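Local coordinates for archaemetzincin (Archaeoglobus fulgidus, PDB 3ZVS), which probably acts as a zinc-dependent metalloprotease of the metzincin type, with one catalytic and one seemingly structural zinc ion, though its natural substrate is unknown, at residues 36-41 with 67-72; 53-58 with 71-76. All coordinates share one frame; numbering follows the deposited sequence. Where two conformers were deposited one is given.

Contact 1 of 2, residues 36-41 with 67-72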
loop_
_atom_site.group_PDB
_atom_site.type_symbol
_atom_site.label_atom_id
_atom_site.label_comp_id
_atom_site.label_asym_id
_atom_site.label_seq_id
_atom_site.Cartn_x
_atom_site.Cartn_y
_atom_site.Cartn_z
ATOM N N SER A 36 -13.697 -6.581 -4.827
ATOM C CA SER A 36 -14.683 -6.914 -3.816
ATOM C C SER A 36 -14.809 -5.719 -2.903
ATOM O O SER A 36 -13.930 -4.851 -2.852
ATOM C CB SER A 36 -14.309 -8.199 -3.027
ATOM O OG SER A 36 -13.193 -8.013 -2.183
ATOM N N ASP A 37 -15.918 -5.626 -2.184
ATOM C CA ASP A 37 -16.035 -4.611 -1.158
ATOM C C ASP A 37 -15.231 -5.039 0.060
ATOM O O ASP A 37 -15.255 -6.215 0.447
ATOM C CB ASP A 37 -17.495 -4.426 -0.742
ATOM C CG ASP A 37 -18.380 -3.912 -1.862
ATOM O OD1 ASP A 37 -17.895 -3.413 -2.900
ATOM O OD2 ASP A 37 -19.613 -4.044 -1.709
ATOM N N VAL A 38 -14.545 -4.092 0.702
ATOM C CA VAL A 38 -13.791 -4.391 1.895
ATOM C C VAL A 38 -14.768 -4.951 2.951
ATOM O O VAL A 38 -15.920 -4.512 3.048
ATOM C CB VAL A 38 -12.937 -3.172 2.338
ATOM C CG1 VAL A 38 -13.817 -1.993 2.795
ATOM C CG2 VAL A 38 -11.952 -3.584 3.396
ATOM N N SER A 39 -14.319 -5.951 3.701
ATOM C CA SER A 39 -15.216 -6.666 4.619
ATOM C C SER A 39 -15.724 -5.782 5.748
ATOM O O SER A 39 -14.946 -5.178 6.474
ATOM C CB SER A 39 -14.504 -7.885 5.202
ATOM O OG SER A 39 -15.410 -8.604 6.054
ATOM N N LEU A 40 -17.057 -5.769 5.934
ATOM C CA LEU A 40 -17.653 -5.166 7.122
ATOM C C LEU A 40 -17.206 -5.808 8.436
ATOM O O LEU A 40 -17.276 -5.167 9.472
ATOM C CB LEU A 40 -19.181 -5.162 7.019
ATOM C CG LEU A 40 -19.729 -4.181 5.997
ATOM C CD1 LEU A 40 -21.215 -4.484 5.770
ATOM C CD2 LEU A 40 -19.533 -2.734 6.387
ATOM N N LYS A 41 -16.693 -7.039 8.402
ATOM C CA LYS A 41 -16.093 -7.645 9.587
ATOM C C LYS A 41 -15.003 -6.751 10.154
ATOM O O LYS A 41 -14.718 -6.783 11.326
ATOM C CB LYS A 41 -15.449 -8.998 9.261
ATOM C CG LYS A 41 -16.422 -10.072 8.785
ATOM C CD LYS A 41 -17.371 -10.493 9.895
ATOM C CE LYS A 41 -18.368 -11.563 9.418
ATOM N NZ LYS A 41 -17.690 -12.834 9.035
ATOM N N GLY A 67 -3.658 -5.649 -0.936
ATOM C CA GLY A 67 -5.012 -5.128 -0.925
ATOM C C GLY A 67 -4.960 -3.623 -1.027
ATOM O O GLY A 67 -4.061 -2.996 -0.449
ATOM N N VAL A 68 -5.873 -3.030 -1.782
ATOM C CA VAL A 68 -5.889 -1.581 -1.975
ATOM C C VAL A 68 -7.312 -1.091 -1.802
ATOM O O VAL A 68 -8.223 -1.608 -2.445
ATOM C CB VAL A 68 -5.385 -1.164 -3.375
ATOM C CG1 VAL A 68 -5.276 0.335 -3.452
ATOM C CG2 VAL A 68 -4.016 -1.808 -3.725
ATOM N N THR A 69 -7.510 -0.142 -0.886
ATOM C CA THR A 69 -8.810 0.360 -0.546
ATOM C C THR A 69 -8.860 1.869 -0.569
ATOM O O THR A 69 -7.862 2.559 -0.265
ATOM C CB THR A 69 -9.269 -0.175 0.843
ATOM O OG1 THR A 69 -10.621 0.219 1.072
ATOM C CG2 THR A 69 -8.412 0.360 2.020
ATOM N N GLY A 70 -10.036 2.396 -0.881
ATOM C CA GLY A 70 -10.341 3.794 -0.738
ATOM C C GLY A 70 -10.874 4.212 0.615
ATOM O O GLY A 70 -11.103 5.396 0.871
ATOM N N LYS A 71 -11.125 3.227 1.489
ATOM C CA LYS A 71 -11.601 3.459 2.845
ATOM C C LYS A 71 -10.425 3.824 3.746
ATOM O O LYS A 71 -9.328 3.283 3.613
ATOM C CB LYS A 71 -12.276 2.191 3.411
ATOM C CG LYS A 71 -13.499 1.711 2.655
ATOM C CD LYS A 71 -14.706 2.627 2.814
ATOM C CE LYS A 71 -15.903 1.946 2.163
ATOM N NZ LYS A 71 -17.121 2.735 2.451
ATOM N N ASP A 72 -10.671 4.719 4.697
ATOM C CA ASP A 72 -9.670 5.046 5.723
ATOM C C ASP A 72 -9.463 3.820 6.607
ATOM O O ASP A 72 -10.429 3.154 7.053
ATOM C CB ASP A 72 -10.172 6.241 6.559
ATOM C CG ASP A 72 -9.091 6.950 7.350
ATOM O OD1 ASP A 72 -7.929 6.932 6.937
ATOM O OD2 ASP A 72 -9.467 7.558 8.384
#

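Contact 2 of 2, residues 53-58 with 71-76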
loop_
_atom_site.group_PDB
_atom_site.type_symbol
_atom_site.label_atom_id
_atom_site.label_comp_id
_atom_site.label_asym_id
_atom_site.label_seq_id
_atom_site.Cartn_x
_atom_site.Cartn_y
_atom_site.Cartn_z
ATOM N N THR A 53 -5.235 -4.630 10.188
ATOM C CA THR A 53 -4.784 -5.957 10.578
ATOM C C THR A 53 -5.843 -6.999 10.211
ATOM O O THR A 53 -5.539 -8.071 9.718
ATOM C CB THR A 53 -4.495 -5.992 12.075
ATOM O OG1 THR A 53 -3.751 -4.823 12.432
ATOM C CG2 THR A 53 -3.703 -7.239 12.457
ATOM N N CYS A 54 -7.089 -6.630 10.462
ATOM C CA CYS A 54 -8.243 -7.414 10.060
ATOM C C CYS A 54 -8.217 -7.654 8.540
ATOM O O CYS A 54 -8.363 -8.795 8.088
ATOM C CB CYS A 54 -9.504 -6.684 10.529
ATOM S SG CYS A 54 -11.076 -7.528 10.273
ATOM N N ILE A 55 -8.045 -6.589 7.754
ATOM C CA ILE A 55 -8.024 -6.716 6.300
ATOM C C ILE A 55 -6.915 -7.658 5.856
ATOM O O ILE A 55 -7.133 -8.541 5.032
ATOM C CB ILE A 55 -7.846 -5.356 5.635
ATOM C CG1 ILE A 55 -9.084 -4.482 5.895
ATOM C CG2 ILE A 55 -7.602 -5.517 4.148
ATOM C CD1 ILE A 55 -8.875 -3.038 5.510
ATOM N N LEU A 56 -5.733 -7.498 6.410
ATOM C CA LEU A 56 -4.622 -8.392 6.054
ATOM C C LEU A 56 -4.961 -9.866 6.228
ATOM O O LEU A 56 -4.641 -10.699 5.403
ATOM C CB LEU A 56 -3.383 -8.130 6.913
ATOM C CG LEU A 56 -2.507 -6.954 6.618
ATOM C CD1 LEU A 56 -1.292 -6.964 7.529
ATOM C CD2 LEU A 56 -2.062 -7.000 5.169
ATOM N N ARG A 57 -5.599 -10.190 7.359
ATOM C CA ARG A 57 -5.914 -11.578 7.680
ATOM C C ARG A 57 -6.789 -12.215 6.634
ATOM O O ARG A 57 -6.762 -13.422 6.436
ATOM C CB ARG A 57 -6.647 -11.658 9.031
ATOM C CG ARG A 57 -5.754 -11.953 10.205
ATOM C CD ARG A 57 -6.573 -12.451 11.423
ATOM N NE ARG A 57 -7.713 -11.589 11.709
ATOM C CZ ARG A 57 -7.625 -10.460 12.409
ATOM N NH1 ARG A 57 -6.462 -10.037 12.860
ATOM N NH2 ARG A 57 -8.713 -9.753 12.588
ATOM N N MET A 58 -7.612 -11.414 5.957
ATOM C CA MET A 58 -8.598 -11.928 5.021
ATOM C C MET A 58 -8.032 -12.067 3.583
ATOM O O MET A 58 -8.630 -12.705 2.702
ATOM C CB MET A 58 -9.852 -11.037 5.123
ATOM C CG MET A 58 -10.560 -11.132 6.521
ATOM S SD MET A 58 -12.018 -10.046 6.907
ATOM C CE MET A 58 -13.270 -10.833 5.925
ATOM N N LYS A 71 -11.125 3.227 1.489
ATOM C CA LYS A 71 -11.601 3.459 2.845
ATOM C C LYS A 71 -10.425 3.824 3.746
ATOM O O LYS A 71 -9.328 3.283 3.613
ATOM C CB LYS A 71 -12.276 2.191 3.411
ATOM C CG LYS A 71 -13.499 1.711 2.655
ATOM C CD LYS A 71 -14.706 2.627 2.814
ATOM C CE LYS A 71 -15.903 1.946 2.163
ATOM N NZ LYS A 71 -17.121 2.735 2.451
ATOM N N ASP A 72 -10.671 4.719 4.697
ATOM C CA ASP A 72 -9.670 5.046 5.723
ATOM C C ASP A 72 -9.463 3.820 6.607
ATOM O O ASP A 72 -10.429 3.154 7.053
ATOM C CB ASP A 72 -10.172 6.241 6.559
ATOM C CG ASP A 72 -9.091 6.950 7.350
ATOM O OD1 ASP A 72 -7.929 6.932 6.937
ATOM O OD2 ASP A 72 -9.467 7.558 8.384
ATOM N N ILE A 73 -8.200 3.534 6.900
ATOM C CA ILE A 73 -7.809 2.449 7.777
ATOM C C ILE A 73 -6.944 2.904 8.949
ATOM O O ILE A 73 -6.322 3.957 8.934
ATOM C CB ILE A 73 -7.077 1.320 7.003
ATOM C CG1 ILE A 73 -5.769 1.827 6.370
ATOM C CG2 ILE A 73 -7.999 0.759 5.878
ATOM C CD1 ILE A 73 -4.966 0.772 5.648
ATOM N N TYR A 74 -6.975 2.088 9.992
ATOM C CA TYR A 74 -6.162 2.304 11.188
ATOM C C TYR A 74 -5.665 0.949 11.689
ATOM O O TYR A 74 -6.104 -0.084 11.252
ATOM C CB TYR A 74 -7.006 2.983 12.295
ATOM C CG TYR A 74 -7.892 1.985 13.025
ATOM C CD1 TYR A 74 -9.055 1.510 12.449
ATOM C CD2 TYR A 74 -7.555 1.509 14.281
ATOM C CE1 TYR A 74 -9.864 0.565 13.090
ATOM C CE2 TYR A 74 -8.334 0.569 14.914
ATOM C CZ TYR A 74 -9.482 0.105 14.317
ATOM O OH TYR A 74 -10.277 -0.845 14.925
ATOM N N ALA A 75 -4.671 0.978 12.579
ATOM C CA ALA A 75 -4.220 -0.214 13.293
ATOM C C ALA A 75 -4.107 0.181 14.763
ATOM O O ALA A 75 -4.171 1.356 15.112
ATOM C CB ALA A 75 -2.917 -0.673 12.781
ATOM N N LYS A 76 -4.010 -0.815 15.622
ATOM C CA LYS A 76 -3.985 -0.553 17.049
ATOM C C LYS A 76 -3.007 0.559 17.409
ATOM O O LYS A 76 -1.866 0.566 16.960
ATOM C CB LYS A 76 -3.563 -1.804 17.786
ATOM C CG LYS A 76 -3.410 -1.576 19.281
ATOM C CD LYS A 76 -3.245 -2.896 20.039
ATOM C CE LYS A 76 -2.363 -3.870 19.273
ATOM N NZ LYS A 76 -0.935 -3.504 19.317
HETATM O O HOH W 1 -4.681 -3.509 14.601
#

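Contact 1 of 2, residues 36-41 with 67-72
V38 meets K71 where the loop 36-41 passes the end of strand 65-69, and the tight part of this contact is a single methyl against a single methylene. CG1 of V38 lies 3.7 Å from CG of K71, the two side chains lying askew to each other. V38 can present this branch because CG1 sits between its backbone N and carbonyl carbon (chi1 67°), while CG2, anti to the backbone N, turns to I55 of helix 52-58. The same V38 CG1 also comes within 4.3 Å of T69 OG1, a loose touch of a methyl on a hydroxyl already engaged in hydrogen bonds. That hydroxyl accepts from the backbone N of K71 at 3.1 Å, almost straight at 166°, which makes an ST turn as the chain leaves the strand; it donates in turn to the carbonyl O of L8. Buried as it is, T69 OG1 is therefore satisfied twice over, and the turn holds the start of K71 beside V38.

The other side is open. K71 bends at chi2 (-70°); CG makes the close touch on V38, and beyond it the exposed chain runs on to NZ, which hydrogen-bonds a malonate ion that probably came from the crystallisation liquor. Within the loop, a second ST turn, K41 N to S39 OG, shapes the entry into the 3-10 segment.

Around this patch, strand 65-69 of the five-stranded sheet and the loop after strand 2-7, whose L8 touches V38, make one wall. Y50 of strand 49-51 lies against both V38 and K71, while I55 of helix 52-58 packs against V38.

Contact 2 of 2, residues 53-58 with 71-76
I55 and I73 form an apolar helix-to-strand contact, in which one side of helix 52-58 faces the short strand 73-74 at the edge of the small three-stranded sheet. Methyl CD1 of I55 meets methyl CG2 of I73 at 3.9 Å, with the two side chains roughly perpendicular. I55 is nearly extended along its longer branch (chi2 169°), which carries CD1 forward to the strand. It is the short branch of I73 that answers: chi1 of 62° leaves CG2 opposite the carbonyl carbon, while CG1 and CD1 run off in another direction. The pair is buried, and V93 of strand 91-95 also touches I55, as S95 of that strand touches I73.

Helix 52-58 directly follows strand 49-51, the middle strand of the small mixed sheet, which has strand 43-44 antiparallel to it and strand 73-74 parallel. The connection between the parallel neighbours 49-51 and 73-74 takes in helix 52-58 and then strand 65-69 of the large sheet. The side chain of I73 is about 7 Å from that of E118, inferred to be the proton acceptor, on helix 104-122, which carries the HExxH zinc-binding motif of the metzincin fold.

At the start of the helix segment the contact turns polar and partly open. A75 CB rests loosely on T53 OG1 at 4.2 Å, and a water bridges the gap: it donates to T53 OG1 at 2.7 Å and accepts from the backbone N of K76 at 3.0 Å. T53 OG1 is also hydrogen-bonded to E84 on strand 83-85.

Contacts 1 and 2 lie about 8 Å apart, centre to centre, on the same side of the molecule, and share the residues K71 and D72, of which K71 packs in contact 1. Along the chain come loop 36-41, helix 52-58, then strand 65-69 running on to 73-74. V38 CG2 packs on I55 CD1 at 3.8 Å, making a chain of aliphatic side chains from K71 through V38 and I55 to I73, the last towards the zinc-binding helix 104-122. The C42-C54 disulfide ties helix 52-58 to the chain just beyond loop 36-41. Contact 1 reaches the large sheet, contact 2 the small one, and the run 67-76 links both sheets.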